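Local coordinates for uncharacterized protein (Bacteroides eggerthii, PDB 4L3R) that is of unknown function but belongs by family to the calycin clan, whose members are typically beta barrels, several of which bind small hydrophobic ligands, at residues L55-A60 and H126-Y131; K109-G114 and K139-T144. One frame throughout, in Å; residues are numbered along the deposited sequence.

Overall arrangement
Both contacts are buried in one chain, their centres about 12 Å apart, and neither has a hydrogen bond across its segments. They differ in what they join. Contact 1 sets strand 54-61 against strand 127-134, two strands that are not neighbours in the antiparallel sheet, through branched aliphatic tips and one ring. Contact 2 lays helix 106-116 against strand 137-144, where the Met141 selenium and methyl meet the helix backbone and the Phe111 ring, whose edge meets that of Phe143. Strands 127-134 and 137-144 are adjacent, probably hydrogen-bonded from Leu128 O to Phe143 N (2.8 Å) and from Leu130 O to Met141 N (2.9 Å), and Leu130 packs on Phe143, making the two apolar clusters continuous.

Contact 1: L55-A60 and H126-Y131; sequences LNFNCA and HNLTLY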
# COMPACT_ATOMS: atom_id res chain seq x y z
N LEU B 55 -12.29 10.15 3.71
CA LEU B 55 -12.02 8.72 3.80
C LEU B 55 -10.70 8.44 3.09
O LEU B 55 -10.46 8.97 2.00
CB LEU B 55 -13.20 7.94 3.17
CG LEU B 55 -13.04 6.43 2.95
CD1 LEU B 55 -13.05 5.67 4.27
CD2 LEU B 55 -14.18 5.90 2.08
N ASN B 56 -9.82 7.67 3.73
CA ASN B 56 -8.50 7.36 3.18
C ASN B 56 -8.20 5.88 3.30
O ASN B 56 -8.33 5.31 4.39
CB ASN B 56 -7.42 8.15 3.93
CG ASN B 56 -7.36 9.60 3.56
OD1 ASN B 56 -7.94 10.45 4.24
ND2 ASN B 56 -6.63 9.94 2.50
N PHE B 57 -7.78 5.27 2.20
CA PHE B 57 -7.32 3.89 2.15
C PHE B 57 -5.82 3.98 2.17
O PHE B 57 -5.24 4.55 1.25
CB PHE B 57 -7.85 3.19 0.90
CG PHE B 57 -9.34 2.98 0.96
CD1 PHE B 57 -10.22 3.99 0.61
CD2 PHE B 57 -9.87 1.78 1.40
CE1 PHE B 57 -11.60 3.79 0.66
CE2 PHE B 57 -11.24 1.57 1.45
CZ PHE B 57 -12.10 2.58 1.07
N ASN B 58 -5.18 3.53 3.25
CA ASN B 58 -3.72 3.64 3.38
C ASN B 58 -3.07 2.32 3.72
O ASN B 58 -3.71 1.44 4.29
CB ASN B 58 -3.33 4.64 4.47
CG ASN B 58 -4.01 5.98 4.40
OD1 ASN B 58 -4.76 6.36 5.30
ND2 ASN B 58 -3.74 6.75 3.35
N CYS B 59 -1.77 2.25 3.43
CA CYS B 59 -0.92 1.13 3.77
C CYS B 59 -0.05 1.59 4.94
O CYS B 59 0.49 2.69 4.89
CB CYS B 59 -0.08 0.68 2.58
SG CYS B 59 -0.91 -0.54 1.52
N ALA B 60 0.03 0.77 6.00
CA ALA B 60 0.78 1.12 7.20
C ALA B 60 1.50 -0.08 7.78
O ALA B 60 1.02 -1.20 7.63
CB ALA B 60 -0.18 1.69 8.24
N HIS B 126 -11.96 8.69 -10.07
CA HIS B 126 -12.48 9.87 -9.37
C HIS B 126 -13.72 9.62 -8.51
O HIS B 126 -14.03 10.49 -7.72
CB HIS B 126 -12.80 10.96 -10.40
CG HIS B 126 -11.58 11.43 -11.12
ND1 HIS B 126 -10.64 12.24 -10.50
CD2 HIS B 126 -11.14 11.14 -12.37
CE1 HIS B 126 -9.68 12.44 -11.39
NE2 HIS B 126 -9.94 11.80 -12.53
N ASN B 127 -14.42 8.48 -8.66
CA ASN B 127 -15.64 8.22 -7.88
C ASN B 127 -15.57 6.89 -7.12
O ASN B 127 -14.98 5.93 -7.60
CB ASN B 127 -16.88 8.21 -8.80
CG ASN B 127 -17.02 9.48 -9.61
OD1 ASN B 127 -17.61 10.46 -9.16
ND2 ASN B 127 -16.46 9.50 -10.81
N LEU B 128 -16.19 6.86 -5.93
CA LEU B 128 -16.28 5.67 -5.08
C LEU B 128 -17.66 5.63 -4.45
O LEU B 128 -18.11 6.63 -3.89
CB LEU B 128 -15.18 5.66 -4.00
CG LEU B 128 -15.21 4.48 -3.00
CD1 LEU B 128 -14.91 3.16 -3.70
CD2 LEU B 128 -14.21 4.71 -1.88
N THR B 129 -18.34 4.48 -4.58
CA THR B 129 -19.67 4.27 -4.02
C THR B 129 -19.60 3.09 -3.07
O THR B 129 -19.20 2.01 -3.49
CB THR B 129 -20.68 4.02 -5.14
OG1 THR B 129 -20.58 5.07 -6.11
CG2 THR B 129 -22.11 3.95 -4.63
N LEU B 130 -19.96 3.30 -1.79
CA LEU B 130 -19.97 2.25 -0.78
C LEU B 130 -21.40 1.91 -0.40
O LEU B 130 -22.16 2.79 -0.02
CB LEU B 130 -19.19 2.68 0.47
CG LEU B 130 -17.75 3.13 0.25
CD1 LEU B 130 -17.10 3.53 1.57
CD2 LEU B 130 -16.92 2.05 -0.42
N TYR B 131 -21.75 0.63 -0.49
CA TYR B 131 -23.07 0.13 -0.13
C TYR B 131 -23.01 -0.33 1.30
O TYR B 131 -22.09 -1.08 1.65
CB TYR B 131 -23.49 -1.03 -1.05
CG TYR B 131 -23.79 -0.59 -2.46
CD1 TYR B 131 -22.77 -0.22 -3.33
CD2 TYR B 131 -25.10 -0.55 -2.93
CE1 TYR B 131 -23.05 0.21 -4.63
CE2 TYR B 131 -25.39 -0.13 -4.23
CZ TYR B 131 -24.37 0.25 -5.07
OH TYR B 131 -24.67 0.66 -6.35
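Leu55 and Leu128 each swing CG away from their own backbone N (chi1 170° and 178°), which carries their methyls toward the opposing strand. In Phe57 and Leu130 the first torsion takes the other course, with CG opposite the carbonyl carbon and beside the backbone N. Leu55 CD2 is shared: it lies 3.8 Å from Leu130 CD1, the two side chains meeting tip to tip, and 4.1 Å from Leu128 CD2, where the side chains cross at about a right angle. Leu128 CD2 also comes within 3.8 Å of Phe57 CE1, reaching the ring obliquely from the opposing strand.

The axes of segments 55-60 and 127-131 approach to 11.4 Å at an angle of 97°, too far for backbone pairing. In the sheet order, strands 15-22 and 137-144 lie between them, so the contact spans a curled sheet, consistent with a calycin-type barrel interior. Two flanking aromatic residues, Trp15 and Phe143, also pack on Leu55. Farther along strand 54-61, Cys59 forms a disulfide with Cys59 of the second subunit.

All four touching residues are buried and every contact is between carbons, which implies cohesion by dispersion and exclusion of water, without directional bonds.

Contact 2: K109-G114 and K139-T144; sequences KVFISG and KVMGFT
Met141, a selenomethionine, meets Phe111 and Gly114 with the outer half of its side chain. From CB, which points from the strand toward the helix, the chain runs out extended through CG; neither of these carbons touches segment 109-114. The first atom to do so is SE, 4.0 Å from the backbone Phe111 O and 4.3 Å from Phe111 CD1. Its distance to the centroid of the Phe111 ring is 5.1 Å, along a line 45° off the ring normal, so this Met-aromatic contact is oblique. A bend at chi3 (-79°) then turns the terminal methyl along the helix to Gly114, where CE sits 3.4 Å from the carbonyl carbon C and 3.5 Å from O of that residue. Since Gly114 has no side chain, the methyl meets its main chain directly, and the closest pair of CA atoms, those of Gly114 and Met141, is 7.9 Å apart.

Segment 109-114 of helix 106-116 runs nearly perpendicular to segment 139-144 of strand 137-144. The helix packs on one face of the antiparallel sheet, and the sheet itself is consistent with the barrel expected of the calycin clan. Val110 and Phe111 extend the same packing to Ile20 and Leu17 on the neighbouring strand 15-22.

The second junction is aromatic. With CG opposite its backbone N, the Phe111 side chain sends CE1 to within 3.7 Å of Phe143 CE2 and 3.9 Å of Phe143 CZ. Each ring receives the other at its edge, near its own plane, and the two planes are inclined by roughly 56°; the rims touch without either face being covered by the other ring. An edge-to-face pairing joins Phe111 to Phe53, while Phe143 leans on Leu130 and Trp15.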
# COMPACT_ATOMS: atom_id res chain seq x y z
N LYS B 109 -23.04 11.35 12.42
CA LYS B 109 -23.45 10.08 13.05
C LYS B 109 -23.73 9.02 11.98
O LYS B 109 -23.32 7.86 12.13
CB LYS B 109 -24.70 10.27 13.92
CG LYS B 109 -24.47 10.99 15.24
CD LYS B 109 -25.81 11.23 15.94
CE LYS B 109 -25.67 11.89 17.28
NZ LYS B 109 -26.99 12.08 17.95
N VAL B 110 -24.45 9.41 10.91
CA VAL B 110 -24.79 8.53 9.79
C VAL B 110 -23.51 8.08 9.05
O VAL B 110 -23.39 6.91 8.69
CB VAL B 110 -25.81 9.22 8.84
CG1 VAL B 110 -25.92 8.51 7.50
CG2 VAL B 110 -27.18 9.31 9.51
N PHE B 111 -22.58 9.02 8.82
CA PHE B 111 -21.31 8.74 8.13
C PHE B 111 -20.49 7.68 8.88
O PHE B 111 -20.07 6.70 8.27
CB PHE B 111 -20.51 10.05 8.01
CG PHE B 111 -19.16 9.94 7.35
CD1 PHE B 111 -19.04 9.94 5.98
CD2 PHE B 111 -18.00 9.94 8.11
CE1 PHE B 111 -17.80 9.91 5.37
CE2 PHE B 111 -16.75 9.89 7.50
CZ PHE B 111 -16.65 9.89 6.13
N ILE B 112 -20.29 7.87 10.19
CA ILE B 112 -19.48 6.96 11.02
C ILE B 112 -20.15 5.58 11.13
O ILE B 112 -19.46 4.58 10.94
CB ILE B 112 -19.20 7.58 12.42
CG1 ILE B 112 -18.28 8.83 12.30
CG2 ILE B 112 -18.59 6.55 13.39
CD1 ILE B 112 -16.79 8.57 11.96
N SER B 113 -21.46 5.52 11.43
CA SER B 113 -22.17 4.24 11.52
C SER B 113 -22.18 3.49 10.20
O SER B 113 -22.02 2.27 10.19
CB SER B 113 -23.62 4.43 11.99
OG SER B 113 -23.67 4.69 13.38
N GLY B 114 -22.44 4.21 9.12
CA GLY B 114 -22.51 3.63 7.79
C GLY B 114 -21.22 3.00 7.32
O GLY B 114 -21.26 1.96 6.66
N LYS B 139 -28.35 1.44 1.84
CA LYS B 139 -28.08 2.82 1.43
C LYS B 139 -26.71 2.89 0.79
O LYS B 139 -25.98 1.90 0.79
CB LYS B 139 -28.19 3.77 2.64
CG LYS B 139 -29.60 4.35 2.82
CD LYS B 139 -30.15 4.13 4.21
CE LYS B 139 -31.53 4.75 4.34
NZ LYS B 139 -32.19 4.37 5.61
N VAL B 140 -26.38 4.04 0.20
CA VAL B 140 -25.09 4.23 -0.45
C VAL B 140 -24.47 5.54 -0.03
O VAL B 140 -25.16 6.55 0.06
CB VAL B 140 -25.17 4.15 -2.00
CG1 VAL B 140 -25.53 2.75 -2.45
CG2 VAL B 140 -26.14 5.18 -2.59
N MSE B 141 -23.14 5.51 0.20
CA MSE B 141 -22.33 6.69 0.48
C MSE B 141 -21.49 6.94 -0.75
O MSE B 141 -20.73 6.05 -1.14
CB MSE B 141 -21.40 6.46 1.67
CG MSE B 141 -22.03 6.62 3.02
SE MSE B 141 -20.66 6.35 4.38
CE MSE B 141 -20.66 4.46 4.30
N GLY B 142 -21.63 8.10 -1.38
CA GLY B 142 -20.86 8.44 -2.56
C GLY B 142 -19.69 9.33 -2.18
O GLY B 142 -19.83 10.19 -1.31
N PHE B 143 -18.54 9.13 -2.83
CA PHE B 143 -17.34 9.93 -2.60
C PHE B 143 -16.71 10.39 -3.91
O PHE B 143 -16.92 9.76 -4.94
CB PHE B 143 -16.29 9.14 -1.81
CG PHE B 143 -16.70 8.67 -0.44
CD1 PHE B 143 -17.47 7.54 -0.27
CD2 PHE B 143 -16.27 9.35 0.69
CE1 PHE B 143 -17.87 7.12 1.00
CE2 PHE B 143 -16.66 8.93 1.96
CZ PHE B 143 -17.48 7.83 2.11
N THR B 144 -15.92 11.47 -3.84
CA THR B 144 -15.16 11.99 -4.98
C THR B 144 -13.70 12.21 -4.56
O THR B 144 -13.43 12.51 -3.40
CB THR B 144 -15.79 13.29 -5.51
OG1 THR B 144 -15.86 14.25 -4.45
CG2 THR B 144 -17.17 13.06 -6.10